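Local coordinates for protein 3-carboxy-cis,cis-muconate cycloisomerase (Pseudomonas putida, PDB 1RE5) that is an enzyme of the fumarase/aspartase (lyase 1) superfamily, a mostly helical homotetramer whose chains are built around bundles of long helices, at residues A172-R177 against V442-R447; G245-F250 against S335-Q340. One frame throughout, in Å; residues are numbered along the deposited sequence.

Contact 1 of 2, residues A172-R177 against V442-R447; sequences ALTRHR and VSEHQR
His445 lies against Thr174 and Arg177, where helix 434-449 near the C-terminus packs alongside helix 162-187 of the long helical bundle in this superfamily fold. The two run in nearly the same direction, with short-segment axes 10.0 Å apart and inclined by 22°. From the backbone outward, the histidine's CB sits 4.2 Å from Thr174 OG1, an ordinary packing distance; that hydroxyl is already hydrogen-bonded to Leu170 O, one turn back on its own helix. CG stands anti to the backbone N (chi1 162°), and the ring passes across the gap toward helix 106-142; on the way the side chain also rests on Leu170. At the ring, ND1 and CE1 share one neighbour: Arg177 NH1 comes up to the ring edge near its plane, with NH1 to CE1 at 3.7 Å. The guanidinium and ring planes are turned 42° from each other, so the two flat groups are not stacked. NE2, at the tip, is hydrogen-bonded to Asp134 of helix 106-142, which ties the imidazole to a third helix and helps fix the rotation of the ring. Beside these three, Glu444 reaches Thr174 loosely, with Thr174 CG2 4.3 Å from Glu444 OE1. Neighbouring Arg175 turns its charge to the second subunit, forming salt bridges with Asp231 and Glu223 of that chain, so this part of helix 162-187 also contributes to the subunit interface. The polar link between the two segments is indirect and runs through a single water: the water accepts from Arg177 NH1 at 3.2 Å, donates to His445 O at 2.6 Å, and lies over one face of the His445 ring, offset toward its rim.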
loop_
_atom_site.group_PDB
_atom_site.type_symbol
_atom_site.label_atom_id
_atom_site.label_comp_id
_atom_site.label_asym_id
_atom_site.label_seq_id
_atom_site.Cartn_x
_atom_site.Cartn_y
_atom_site.Cartn_z
ATOM N N ALA D 172 -19.932 -0.303 14.511
ATOM C CA ALA D 172 -18.933 -0.858 13.619
ATOM C C ALA D 172 -18.540 -2.255 14.062
ATOM O O ALA D 172 -18.489 -3.171 13.235
ATOM C CB ALA D 172 -17.708 0.034 13.592
ATOM N N LEU D 173 -18.264 -2.423 15.357
ATOM C CA LEU D 173 -17.863 -3.732 15.880
ATOM C C LEU D 173 -18.917 -4.818 15.625
ATOM O O LEU D 173 -18.577 -5.971 15.319
ATOM C CB LEU D 173 -17.555 -3.645 17.378
ATOM C CG LEU D 173 -16.271 -2.899 17.757
ATOM C CD1 LEU D 173 -16.024 -3.018 19.241
ATOM C CD2 LEU D 173 -15.100 -3.480 17.006
ATOM N N THR D 174 -20.190 -4.453 15.753
ATOM C CA THR D 174 -21.272 -5.395 15.506
ATOM C C THR D 174 -21.227 -5.865 14.044
ATOM O O THR D 174 -21.359 -7.057 13.748
ATOM C CB THR D 174 -22.649 -4.743 15.781
ATOM O OG1 THR D 174 -22.727 -4.367 17.164
ATOM C CG2 THR D 174 -23.793 -5.715 15.444
ATOM N N ARG D 175 -21.044 -4.920 13.130
ATOM C CA ARG D 175 -20.972 -5.242 11.716
ATOM C C ARG D 175 -19.783 -6.156 11.414
ATOM O O ARG D 175 -19.830 -6.952 10.476
ATOM C CB ARG D 175 -20.855 -3.963 10.897
ATOM C CG ARG D 175 -22.171 -3.367 10.454
ATOM C CD ARG D 175 -21.956 -1.960 9.908
ATOM N NE ARG D 175 -22.295 -0.974 10.926
ATOM C CZ ARG D 175 -21.579 0.103 11.196
ATOM N NH1 ARG D 175 -20.469 0.352 10.526
ATOM N NH2 ARG D 175 -21.979 0.925 12.148
ATOM N N HIS D 176 -18.714 -6.052 12.196
ATOM C CA HIS D 176 -17.554 -6.900 11.939
ATOM C C HIS D 176 -17.800 -8.297 12.442
ATOM O O HIS D 176 -17.321 -9.268 11.844
ATOM C CB HIS D 176 -16.299 -6.322 12.593
ATOM C CG HIS D 176 -15.916 -4.989 12.043
ATOM N ND1 HIS D 176 -15.157 -4.076 12.747
ATOM C CD2 HIS D 176 -16.241 -4.387 10.875
ATOM C CE1 HIS D 176 -15.037 -2.967 12.039
ATOM N NE2 HIS D 176 -15.686 -3.130 10.899
ATOM N N ARG D 177 -18.540 -8.403 13.540
ATOM C CA ARG D 177 -18.845 -9.708 14.113
ATOM C C ARG D 177 -19.681 -10.457 13.103
ATOM O O ARG D 177 -19.502 -11.655 12.880
ATOM C CB ARG D 177 -19.610 -9.533 15.413
ATOM C CG ARG D 177 -18.819 -8.751 16.434
ATOM C CD ARG D 177 -19.581 -8.616 17.713
ATOM N NE ARG D 177 -19.716 -9.888 18.410
ATOM C CZ ARG D 177 -20.588 -10.094 19.395
ATOM N NH1 ARG D 177 -21.393 -9.104 19.772
ATOM N NH2 ARG D 177 -20.645 -11.276 20.005
ATOM N N VAL D 442 -27.165 -0.319 20.752
ATOM C CA VAL D 442 -27.134 -1.307 21.832
ATOM C C VAL D 442 -28.162 -2.380 21.539
ATOM O O VAL D 442 -27.922 -3.564 21.753
ATOM C CB VAL D 442 -27.439 -0.656 23.188
ATOM C CG1 VAL D 442 -27.597 -1.723 24.265
ATOM C CG2 VAL D 442 -26.311 0.299 23.544
ATOM N N SER D 443 -29.309 -1.951 21.035
ATOM C CA SER D 443 -30.383 -2.870 20.681
ATOM C C SER D 443 -29.860 -3.929 19.706
ATOM O O SER D 443 -29.936 -5.127 19.957
ATOM C CB SER D 443 -31.523 -2.086 20.035
ATOM O OG SER D 443 -32.570 -2.951 19.657
ATOM N N GLU D 444 -29.319 -3.465 18.588
ATOM C CA GLU D 444 -28.775 -4.340 17.569
ATOM C C GLU D 444 -27.675 -5.253 18.121
ATOM O O GLU D 444 -27.517 -6.391 17.682
ATOM C CB GLU D 444 -28.234 -3.485 16.438
ATOM C CG GLU D 444 -28.300 -4.153 15.111
ATOM C CD GLU D 444 -27.880 -3.227 14.001
ATOM O OE1 GLU D 444 -26.672 -2.868 13.942
ATOM O OE2 GLU D 444 -28.765 -2.854 13.196
ATOM N N HIS D 445 -26.908 -4.743 19.076
ATOM C CA HIS D 445 -25.841 -5.517 19.698
ATOM C C HIS D 445 -26.441 -6.700 20.459
ATOM O O HIS D 445 -25.882 -7.792 20.452
ATOM C CB HIS D 445 -25.023 -4.629 20.653
ATOM C CG HIS D 445 -24.198 -5.399 21.640
ATOM N ND1 HIS D 445 -23.129 -6.188 21.271
ATOM C CD2 HIS D 445 -24.310 -5.527 22.984
ATOM C CE1 HIS D 445 -22.620 -6.768 22.344
ATOM N NE2 HIS D 445 -23.319 -6.383 23.396
ATOM N N GLN D 446 -27.576 -6.484 21.117
ATOM C CA GLN D 446 -28.210 -7.562 21.862
ATOM C C GLN D 446 -28.906 -8.533 20.914
ATOM O O GLN D 446 -28.984 -9.723 21.207
ATOM C CB GLN D 446 -29.207 -7.006 22.879
ATOM C CG GLN D 446 -28.605 -5.935 23.779
ATOM C CD GLN D 446 -29.549 -5.442 24.873
ATOM O OE1 GLN D 446 -30.706 -5.072 24.616
ATOM N NE2 GLN D 446 -29.047 -5.417 26.104
ATOM N N ARG D 447 -29.402 -8.025 19.783
ATOM C CA ARG D 447 -30.068 -8.858 18.771
ATOM C C ARG D 447 -29.058 -9.870 18.230
ATOM O O ARG D 447 -29.334 -11.062 18.151
ATOM C CB ARG D 447 -30.560 -8.015 17.579
ATOM C CG ARG D 447 -31.559 -6.896 17.884
ATOM C CD ARG D 447 -32.968 -7.421 18.134
ATOM N NE ARG D 447 -33.046 -8.187 19.372
ATOM C CZ ARG D 447 -32.882 -7.666 20.586
ATOM N NH1 ARG D 447 -32.630 -6.369 20.735
ATOM N NH2 ARG D 447 -32.967 -8.445 21.655
HETATM O O HOH W 1 -24.110 -9.384 21.438
#

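Contact 2 of 2, residues G245-F250 against S335-Q340; sequences GSLGKF and SGALRQ
Leu247 and Ala337 mark the backbone register between helices 231-257 and 319-347, two long helices of the bundle, with their CA atoms 7.2 Å apart. One methyl does nearly all the work. Leu247 points its CB toward the other helix, and with chi2 at -177° its CD1 carries straight on, anti to CA, to reach the peptide link between Ala337 and Leu338. There it lies 3.8 Å from Leu338 N and just as close, within error, to Ala337 C. On the flanks of that landing place are two apolar groups: Ala337 CB, 3.9 Å from Leu247 CD1, and the branch end of Leu338. The latter starts out pointing away from Leu247, yet its tip swings back, so that Leu338 CD2 comes to 3.9 Å from Leu247 CD1. Both leucines also rest on Leu132 of helix 106-142, while Ala337 packs on Leu291 and Ala294 of helix 286-307, so the pair is enclosed by further helices of the core. Lys249 forms a salt bridge with Asp253 of its own chain and hydrogen bonds to the carbonyls of Gln311 and His313 of the second subunit. The contact between the two segments is buried and made by apolar side chains, one methyl also lying on a peptide link, with no polar bond between the segments; cohesion comes from dispersion and the exclusion of water, with shape rather than bond direction setting the fit.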
loop_
_atom_site.group_PDB
_atom_site.type_symbol
_atom_site.label_atom_id
_atom_site.label_comp_id
_atom_site.label_asym_id
_atom_site.label_seq_id
_atom_site.Cartn_x
_atom_site.Cartn_y
_atom_site.Cartn_z
ATOM N N GLY D 245 -8.979 -0.674 11.359
ATOM C CA GLY D 245 -9.430 0.659 11.013
ATOM C C GLY D 245 -10.387 1.257 12.021
ATOM O O GLY D 245 -10.210 2.396 12.461
ATOM N N SER D 246 -11.409 0.497 12.399
ATOM C CA SER D 246 -12.379 1.004 13.364
ATOM C C SER D 246 -11.740 1.272 14.713
ATOM O O SER D 246 -11.979 2.316 15.302
ATOM C CB SER D 246 -13.550 0.039 13.508
ATOM O OG SER D 246 -14.253 -0.060 12.280
ATOM N N LEU D 247 -10.929 0.344 15.209
ATOM C CA LEU D 247 -10.267 0.561 16.491
ATOM C C LEU D 247 -9.283 1.725 16.361
ATOM O O LEU D 247 -8.935 2.373 17.352
ATOM C CB LEU D 247 -9.523 -0.701 16.941
ATOM C CG LEU D 247 -10.383 -1.929 17.269
ATOM C CD1 LEU D 247 -9.469 -3.035 17.755
ATOM C CD2 LEU D 247 -11.445 -1.596 18.323
ATOM N N GLY D 248 -8.830 1.984 15.137
ATOM C CA GLY D 248 -7.897 3.081 14.907
ATOM C C GLY D 248 -8.591 4.421 15.086
ATOM O O GLY D 248 -7.992 5.395 15.539
ATOM N N LYS D 249 -9.868 4.471 14.726
ATOM C CA LYS D 249 -10.651 5.695 14.862
ATOM C C LYS D 249 -10.869 5.918 16.350
ATOM O O LYS D 249 -10.773 7.034 16.850
ATOM C CB LYS D 249 -11.996 5.539 14.137
ATOM C CG LYS D 249 -12.869 6.775 14.102
ATOM C CD LYS D 249 -13.990 6.671 15.093
ATOM C CE LYS D 249 -15.069 7.690 14.791
ATOM N NZ LYS D 249 -14.594 9.080 15.036
ATOM N N PHE D 250 -11.148 4.830 17.056
ATOM C CA PHE D 250 -11.379 4.887 18.490
ATOM C C PHE D 250 -10.105 5.389 19.171
ATOM O O PHE D 250 -10.152 6.288 20.011
ATOM C CB PHE D 250 -11.798 3.496 19.001
ATOM C CG PHE D 250 -12.056 3.439 20.480
ATOM C CD1 PHE D 250 -12.916 4.351 21.090
ATOM C CD2 PHE D 250 -11.428 2.474 21.271
ATOM C CE1 PHE D 250 -13.144 4.305 22.464
ATOM C CE2 PHE D 250 -11.650 2.417 22.654
ATOM C CZ PHE D 250 -12.506 3.330 23.250
ATOM N N SER D 335 -4.701 -8.493 17.076
ATOM C CA SER D 335 -4.913 -9.067 18.406
ATOM C C SER D 335 -4.389 -8.101 19.457
ATOM O O SER D 335 -4.964 -7.955 20.531
ATOM C CB SER D 335 -4.202 -10.411 18.536
ATOM O OG SER D 335 -2.810 -10.222 18.712
ATOM N N GLY D 336 -3.291 -7.429 19.143
ATOM C CA GLY D 336 -2.740 -6.471 20.080
ATOM C C GLY D 336 -3.631 -5.252 20.219
ATOM O O GLY D 336 -3.723 -4.669 21.303
ATOM N N ALA D 337 -4.290 -4.853 19.128
ATOM C CA ALA D 337 -5.170 -3.682 19.170
ATOM C C ALA D 337 -6.437 -3.996 19.949
ATOM O O ALA D 337 -6.896 -3.184 20.742
ATOM C CB ALA D 337 -5.523 -3.202 17.744
ATOM N N LEU D 338 -7.001 -5.176 19.728
ATOM C CA LEU D 338 -8.208 -5.574 20.442
ATOM C C LEU D 338 -7.915 -5.576 21.936
ATOM O O LEU D 338 -8.697 -5.071 22.751
ATOM C CB LEU D 338 -8.641 -6.969 20.001
ATOM C CG LEU D 338 -9.533 -6.962 18.770
ATOM C CD1 LEU D 338 -9.609 -8.355 18.219
ATOM C CD2 LEU D 338 -10.921 -6.427 19.129
ATOM N N ARG D 339 -6.770 -6.149 22.279
ATOM C CA ARG D 339 -6.345 -6.228 23.659
ATOM C C ARG D 339 -6.316 -4.864 24.325
ATOM O O ARG D 339 -6.913 -4.658 25.385
ATOM C CB ARG D 339 -4.958 -6.822 23.741
ATOM C CG ARG D 339 -4.515 -6.984 25.157
ATOM C CD ARG D 339 -3.074 -7.390 25.235
ATOM N NE ARG D 339 -2.760 -7.964 26.539
ATOM C CZ ARG D 339 -1.526 -8.186 26.973
ATOM N NH1 ARG D 339 -0.483 -7.875 26.200
ATOM N NH2 ARG D 339 -1.339 -8.728 28.174
ATOM N N GLN D 340 -5.613 -3.933 23.692
ATOM C CA GLN D 340 -5.466 -2.581 24.213
ATOM C C GLN D 340 -6.770 -1.800 24.225
ATOM O O GLN D 340 -7.008 -1.013 25.135
ATOM C CB GLN D 340 -4.434 -1.830 23.390
ATOM C CG GLN D 340 -3.627 -0.869 24.201
ATOM C CD GLN D 340 -2.895 -1.554 25.331
ATOM O OE1 GLN D 340 -2.149 -2.523 25.121
ATOM N NE2 GLN D 340 -3.100 -1.051 26.545
#

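Overall arrangement
The centres of the two contacts are about 16 Å apart within the helical bundle. The centre of contact 2 is nearer the centre of the chain, about 6 Å against about 14 Å for that of contact 1, and its touching residues are all buried. They meet where helices 162-187 and 231-257 pack: Ser246 OG lies 3.7 Å from Ala172 CB and also abuts the His176 ring. Helix 106-142 runs beside both, and its Leu132, met in contact 2, also touches Leu173. Each contact also reaches the second subunit. Phe250 and Gln340 of contact 2 pack on Leu291 of helix 286-307, which carries Thr296 and Arg297 of the 2,3-dihydroxy-1,4-dithiobutane pocket.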